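Local coordinates for erythrocyte membrane protein 1 (PDB 6S8T) that forms the DBLbeta domain of a malaria-parasite surface adhesin and probably binds the host receptor ICAM-1 when infected erythrocytes adhere, at residues His67-Arg72 / Ser129-Asp134; Lys307-Glu312 / Glu429-Thr434. All coordinates share one frame; numbering follows the deposited sequence.

Interaction 1: His67-Arg72 / Ser129-Asp134; sequences HSNDSR and SWVTED
Asn-69 and Trp-130 both set CG anti to their own carbonyl carbon (chi1 -84° and -73°), and these torsions direct both CG atoms into the contact, where the carboxamide of the loop residue meets the base of the indole side chain. OD1 of Asn-69 lies 3.6 Å from CB of Trp-130, and the amide plane is turned 51° from the ring plane, so the two flat groups do not stack. On its other branch, ND2 of Asn-69 reaches CG2 of Val-131 at 3.6 Å, the methyl that stands beside that valine's backbone N. Farther out on the indole, the backbone O of Asp-70 meets the ring edge near its plane, 3.9 Å from CZ3, while CA of Ser-71 approaches the same carbon obliquely at 4.1 Å. The loop is shaped from within: OG of Ser-68 accepts from N of Asp-70 in an ST turn, and Arg-72 grips the Asp-70 carboxylate side-on. In that pair NE bonds OD1, and NH2 bonds OD2 at 2.7 Å, each oxygen using its syn lone pair. Asp-144 of helix 137-163 bonds OG of Ser-68 and N of Asn-69; Val-131 touches Ser-140 of that helix and Ile-214 of helix 202-221. The contact thus joins the long loop after helix 16-32 to short helix 128-132, within the Duffy-binding-like fold. Van der Waals packing carries it, and OD1 of Asn-69 accepts from the backbone N of Lys-49, a bond that would restrict rotation of the carboxamide packed against the helix.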
loop_
_atom_site.group_PDB
_atom_site.type_symbol
_atom_site.label_atom_id
_atom_site.label_comp_id
_atom_site.label_asym_id
_atom_site.label_seq_id
_atom_site.Cartn_x
_atom_site.Cartn_y
_atom_site.Cartn_z
ATOM N N HIS A 67 -7.087 -23.845 11.657
ATOM C CA HIS A 67 -8.293 -23.170 11.174
ATOM C C HIS A 67 -8.085 -22.586 9.781
ATOM O O HIS A 67 -8.418 -21.434 9.508
ATOM C CB HIS A 67 -8.713 -22.091 12.165
ATOM C CG HIS A 67 -8.916 -22.601 13.558
ATOM N ND1 HIS A 67 -7.869 -22.848 14.419
ATOM C CD2 HIS A 67 -10.044 -22.922 14.235
ATOM C CE1 HIS A 67 -8.343 -23.293 15.569
ATOM N NE2 HIS A 67 -9.659 -23.347 15.483
ATOM N N SER A 68 -7.531 -23.398 8.883
ATOM C CA SER A 68 -7.213 -22.973 7.529
ATOM C C SER A 68 -7.519 -24.101 6.558
ATOM O O SER A 68 -7.463 -25.281 6.915
ATOM C CB SER A 68 -5.740 -22.560 7.406
ATOM O OG SER A 68 -5.361 -22.405 6.051
ATOM N N ASN A 69 -7.842 -23.727 5.319
ATOM C CA ASN A 69 -8.087 -24.679 4.244
ATOM C C ASN A 69 -6.934 -24.738 3.249
ATOM O O ASN A 69 -7.137 -25.088 2.082
ATOM C CB ASN A 69 -9.397 -24.355 3.526
ATOM C CG ASN A 69 -10.607 -24.949 4.223
ATOM O OD1 ASN A 69 -10.530 -26.025 4.814
ATOM N ND2 ASN A 69 -11.737 -24.253 4.151
ATOM N N ASP A 70 -5.728 -24.382 3.689
ATOM C CA ASP A 70 -4.531 -24.619 2.892
ATOM C C ASP A 70 -4.380 -26.114 2.642
ATOM O O ASP A 70 -4.399 -26.919 3.578
ATOM C CB ASP A 70 -3.302 -24.062 3.618
ATOM C CG ASP A 70 -2.056 -24.011 2.740
ATOM O OD1 ASP A 70 -1.876 -24.885 1.867
ATOM O OD2 ASP A 70 -1.242 -23.084 2.933
ATOM N N SER A 71 -4.234 -26.485 1.368
ATOM C CA SER A 71 -4.188 -27.881 0.950
ATOM C C SER A 71 -2.792 -28.484 1.044
ATOM O O SER A 71 -2.445 -29.348 0.229
ATOM C CB SER A 71 -4.721 -28.016 -0.475
ATOM O OG SER A 71 -3.851 -27.383 -1.397
ATOM N N ARG A 72 -1.985 -28.061 2.012
ATOM C CA ARG A 72 -0.630 -28.565 2.174
ATOM C C ARG A 72 -0.434 -29.113 3.583
ATOM O O ARG A 72 -1.228 -28.851 4.492
ATOM C CB ARG A 72 0.407 -27.475 1.876
ATOM C CG ARG A 72 0.427 -27.036 0.421
ATOM C CD ARG A 72 1.334 -25.836 0.211
ATOM N NE ARG A 72 0.900 -24.679 0.988
ATOM C CZ ARG A 72 1.500 -23.493 0.963
ATOM N NH1 ARG A 72 2.566 -23.303 0.196
ATOM N NH2 ARG A 72 1.037 -22.495 1.702
ATOM N N SER A 129 -12.521 -27.033 -2.961
ATOM C CA SER A 129 -13.531 -27.991 -2.524
ATOM C C SER A 129 -13.769 -27.884 -1.023
ATOM O O SER A 129 -14.917 -27.858 -0.567
ATOM C CB SER A 129 -13.114 -29.412 -2.905
ATOM O OG SER A 129 -13.081 -29.573 -4.312
ATOM N N TRP A 130 -12.690 -27.813 -0.236
ATOM C CA TRP A 130 -12.836 -27.727 1.214
ATOM C C TRP A 130 -13.543 -26.445 1.633
ATOM O O TRP A 130 -14.197 -26.409 2.682
ATOM C CB TRP A 130 -11.465 -27.822 1.888
ATOM C CG TRP A 130 -10.860 -29.200 1.865
ATOM C CD1 TRP A 130 -11.459 -30.357 1.456
ATOM C CD2 TRP A 130 -9.533 -29.559 2.272
ATOM N NE1 TRP A 130 -10.589 -31.413 1.584
ATOM C CE2 TRP A 130 -9.400 -30.949 2.082
ATOM C CE3 TRP A 130 -8.445 -28.840 2.777
ATOM C CZ2 TRP A 130 -8.222 -31.633 2.379
ATOM C CZ3 TRP A 130 -7.277 -29.522 3.073
ATOM C CH2 TRP A 130 -7.175 -30.903 2.872
ATOM N N VAL A 131 -13.433 -25.390 0.827
ATOM C CA VAL A 131 -14.066 -24.123 1.175
ATOM C C VAL A 131 -15.564 -24.146 0.875
ATOM O O VAL A 131 -16.355 -23.554 1.617
ATOM C CB VAL A 131 -13.361 -22.970 0.439
ATOM C CG1 VAL A 131 -13.961 -21.628 0.832
ATOM C CG2 VAL A 131 -11.868 -22.992 0.729
ATOM N N THR A 132 -15.985 -24.838 -0.188
ATOM C CA THR A 132 -17.342 -24.703 -0.698
ATOM C C THR A 132 -18.202 -25.956 -0.600
ATOM O O THR A 132 -19.429 -25.835 -0.674
ATOM C CB THR A 132 -17.317 -24.265 -2.171
ATOM O OG1 THR A 132 -16.628 -25.249 -2.952
ATOM C CG2 THR A 132 -16.615 -22.923 -2.319
ATOM N N GLU A 133 -17.611 -27.142 -0.435
ATOM C CA GLU A 133 -18.387 -28.375 -0.557
ATOM C C GLU A 133 -19.448 -28.497 0.530
ATOM O O GLU A 133 -20.485 -29.135 0.314
ATOM C CB GLU A 133 -17.459 -29.591 -0.524
ATOM C CG GLU A 133 -18.095 -30.875 -1.030
ATOM C CD GLU A 133 -18.389 -30.834 -2.518
ATOM O OE1 GLU A 133 -17.684 -30.103 -3.247
ATOM O OE2 GLU A 133 -19.327 -31.531 -2.959
ATOM N N ASP A 134 -19.218 -27.897 1.696
ATOM C CA ASP A 134 -20.167 -27.969 2.798
ATOM C C ASP A 134 -21.213 -26.863 2.761
ATOM O O ASP A 134 -22.041 -26.782 3.675
ATOM C CB ASP A 134 -19.422 -27.929 4.137
ATOM C CG ASP A 134 -18.682 -29.222 4.427
ATOM O OD1 ASP A 134 -19.213 -30.300 4.084
ATOM O OD2 ASP A 134 -17.571 -29.160 4.995
#

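Interaction 2: Lys307-Glu312 / Glu429-Thr434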
loop_
_atom_site.group_PDB
_atom_site.type_symbol
_atom_site.label_atom_id
_atom_site.label_comp_id
_atom_site.label_asym_id
_atom_site.label_seq_id
_atom_site.Cartn_x
_atom_site.Cartn_y
_atom_site.Cartn_z
ATOM N N LYS A 307 13.646 7.711 3.551
ATOM C CA LYS A 307 14.509 6.922 4.428
ATOM C C LYS A 307 15.841 6.612 3.757
ATOM O O LYS A 307 16.896 6.697 4.395
ATOM C CB LYS A 307 13.809 5.624 4.839
ATOM C CG LYS A 307 12.648 5.807 5.795
ATOM C CD LYS A 307 12.029 4.464 6.167
ATOM C CE LYS A 307 11.066 4.602 7.334
ATOM N NZ LYS A 307 11.771 5.042 8.577
ATOM N N MET A 308 15.811 6.247 2.473
ATOM C CA MET A 308 17.048 6.020 1.732
ATOM C C MET A 308 17.846 7.310 1.592
ATOM O O MET A 308 19.066 7.318 1.797
ATOM C CB MET A 308 16.727 5.427 0.356
ATOM C CG MET A 308 17.934 5.194 -0.555
ATOM S SD MET A 308 18.433 6.637 -1.526
ATOM C CE MET A 308 16.876 7.087 -2.287
ATOM N N GLN A 309 17.171 8.409 1.237
ATOM C CA GLN A 309 17.859 9.682 1.047
ATOM C C GLN A 309 18.518 10.151 2.337
ATOM O O GLN A 309 19.661 10.620 2.327
ATOM C CB GLN A 309 16.876 10.737 0.532
ATOM C CG GLN A 309 17.512 12.060 0.099
ATOM C CD GLN A 309 17.707 13.039 1.248
ATOM O OE1 GLN A 309 16.998 12.991 2.253
ATOM N NE2 GLN A 309 18.679 13.931 1.102
ATOM N N SER A 310 17.808 10.028 3.461
ATOM C CA SER A 310 18.362 10.460 4.740
ATOM C C SER A 310 19.578 9.625 5.129
ATOM O O SER A 310 20.543 10.152 5.694
ATOM C CB SER A 310 17.284 10.387 5.821
ATOM O OG SER A 310 17.757 10.883 7.059
ATOM N N GLN A 311 19.553 8.322 4.832
ATOM C CA GLN A 311 20.687 7.466 5.171
ATOM C C GLN A 311 21.901 7.789 4.307
ATOM O O GLN A 311 23.032 7.829 4.806
ATOM C CB GLN A 311 20.296 5.995 5.026
ATOM C CG GLN A 311 21.380 5.004 5.440
ATOM C CD GLN A 311 20.918 3.560 5.339
ATOM O OE1 GLN A 311 21.000 2.944 4.276
ATOM N NE2 GLN A 311 20.423 3.016 6.446
ATOM N N GLU A 312 21.689 8.020 3.009
ATOM C CA GLU A 312 22.791 8.421 2.140
ATOM C C GLU A 312 23.315 9.803 2.505
ATOM O O GLU A 312 24.517 10.062 2.380
ATOM C CB GLU A 312 22.349 8.402 0.678
ATOM C CG GLU A 312 22.082 7.019 0.122
ATOM C CD GLU A 312 23.293 6.118 0.215
ATOM O OE1 GLU A 312 23.375 5.326 1.177
ATOM O OE2 GLU A 312 24.170 6.211 -0.669
ATOM N N GLU A 429 11.281 12.594 7.223
ATOM C CA GLU A 429 12.604 11.991 7.327
ATOM C C GLU A 429 13.552 12.439 6.222
ATOM O O GLU A 429 14.763 12.233 6.348
ATOM C CB GLU A 429 12.491 10.463 7.325
ATOM C CG GLU A 429 11.581 9.927 8.421
ATOM C CD GLU A 429 11.486 8.416 8.426
ATOM O OE1 GLU A 429 12.545 7.751 8.392
ATOM O OE2 GLU A 429 10.350 7.892 8.461
ATOM N N CYS A 430 13.037 13.040 5.151
ATOM C CA CYS A 430 13.903 13.683 4.171
ATOM C C CYS A 430 14.658 14.832 4.829
ATOM O O CYS A 430 14.063 15.671 5.510
ATOM C CB CYS A 430 13.076 14.192 2.986
ATOM S SG CYS A 430 12.954 13.059 1.566
ATOM N N THR A 431 15.976 14.863 4.642
ATOM C CA THR A 431 16.834 15.858 5.275
ATOM C C THR A 431 17.377 16.812 4.218
ATOM O O THR A 431 17.992 16.374 3.238
ATOM C CB THR A 431 17.974 15.192 6.053
ATOM O OG1 THR A 431 18.976 16.163 6.380
ATOM C CG2 THR A 431 18.601 14.062 5.249
ATOM N N GLU A 432 17.120 18.110 4.410
ATOM C CA GLU A 432 17.601 19.195 3.556
ATOM C C GLU A 432 16.978 19.181 2.161
ATOM O O GLU A 432 16.766 20.244 1.567
ATOM C CB GLU A 432 19.130 19.160 3.449
ATOM C CG GLU A 432 19.848 19.415 4.767
ATOM C CD GLU A 432 19.597 20.810 5.313
ATOM O OE1 GLU A 432 19.369 21.737 4.506
ATOM O OE2 GLU A 432 19.625 20.979 6.551
ATOM N N GLN A 433 16.684 18.001 1.627
ATOM C CA GLN A 433 16.065 17.853 0.311
ATOM C C GLN A 433 14.654 17.312 0.536
ATOM O O GLN A 433 14.429 16.101 0.523
ATOM C CB GLN A 433 16.894 16.936 -0.585
ATOM C CG GLN A 433 18.394 17.198 -0.527
ATOM C CD GLN A 433 18.769 18.603 -0.962
ATOM O OE1 GLN A 433 19.671 19.220 -0.392
ATOM N NE2 GLN A 433 18.085 19.113 -1.980
ATOM N N THR A 434 13.701 18.224 0.741
ATOM C CA THR A 434 12.360 17.863 1.174
ATOM C C THR A 434 11.255 18.233 0.193
ATOM O O THR A 434 10.141 17.716 0.331
ATOM C CB THR A 434 12.045 18.522 2.528
ATOM O OG1 THR A 434 12.058 19.946 2.381
ATOM C CG2 THR A 434 13.085 18.123 3.567
#
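Gln-309 of helix 293-319 reaches across to Thr-431 in the loop after helix 417-424, next to a disulfide of this alpha-helical Duffy-binding-like domain: Cys-430 is bonded to Cys-306, one residue before Lys-307. From CB, which points toward the loop, the glutamine chain runs to CG, anti to the backbone N (chi1 -172°), then bends at chi2 (-86°) to carry CD to 3.9 Å from O of Thr-431. At the tip, OE1 accepts from N of Thr-431 at 3.2 Å, on a lone pair in the carbonyl plane, with an N-H...O angle of 163°. NE2 returns a weak bond to O of Thr-431, so one carboxamide reads both backbone polar groups of a single residue; NE2 also bonds the hydroxyl of Tyr-347 on helix 335-372 and lies 3.7 Å from CG of Gln-433. The amide of Gln-433 turns instead to the backbone oxygens of Asp-451 and Tyr-453. Beside this pairing, CG2 of Thr-431 packs on CA of Ser-310 at 3.6 Å, and CB of Ser-310 stands against O of Glu-429. A salt bridge closes the other end of the contact. Lys-307 crosses Glu-429 obliquely, its chain bent only at the last torsion. NZ of Lys-307 meets the syn lone pair of Glu-429 OE1 at 2.8 Å and makes a weak bond to OE2. Disulfide, ion pair and amide pairing together tie the loop to one helix at three points. The glutamate OE1 that takes the lysine's ammonium also lies 3.2 Å from CG of Lys-307.

Interactions 1 and 2 lie on opposite sides of the centre of the chain, with their own centres 47 Å apart and their nearest atoms about 29 Å apart, so neither touches the other. They follow in series along the sequence, interaction 1 closing before interaction 2 opens. Each fastens an irregular segment to a helix, but by different means: van der Waals packing in 67-72 / 129-134, and polar bonds beside a disulfide in 307-312 / 429-434. Helix 172-194 borders interaction 2 through Ser-177 and Lys-173, whereas helices 137-163 and 202-221 back interaction 1. Both are structural contacts of the helical domain.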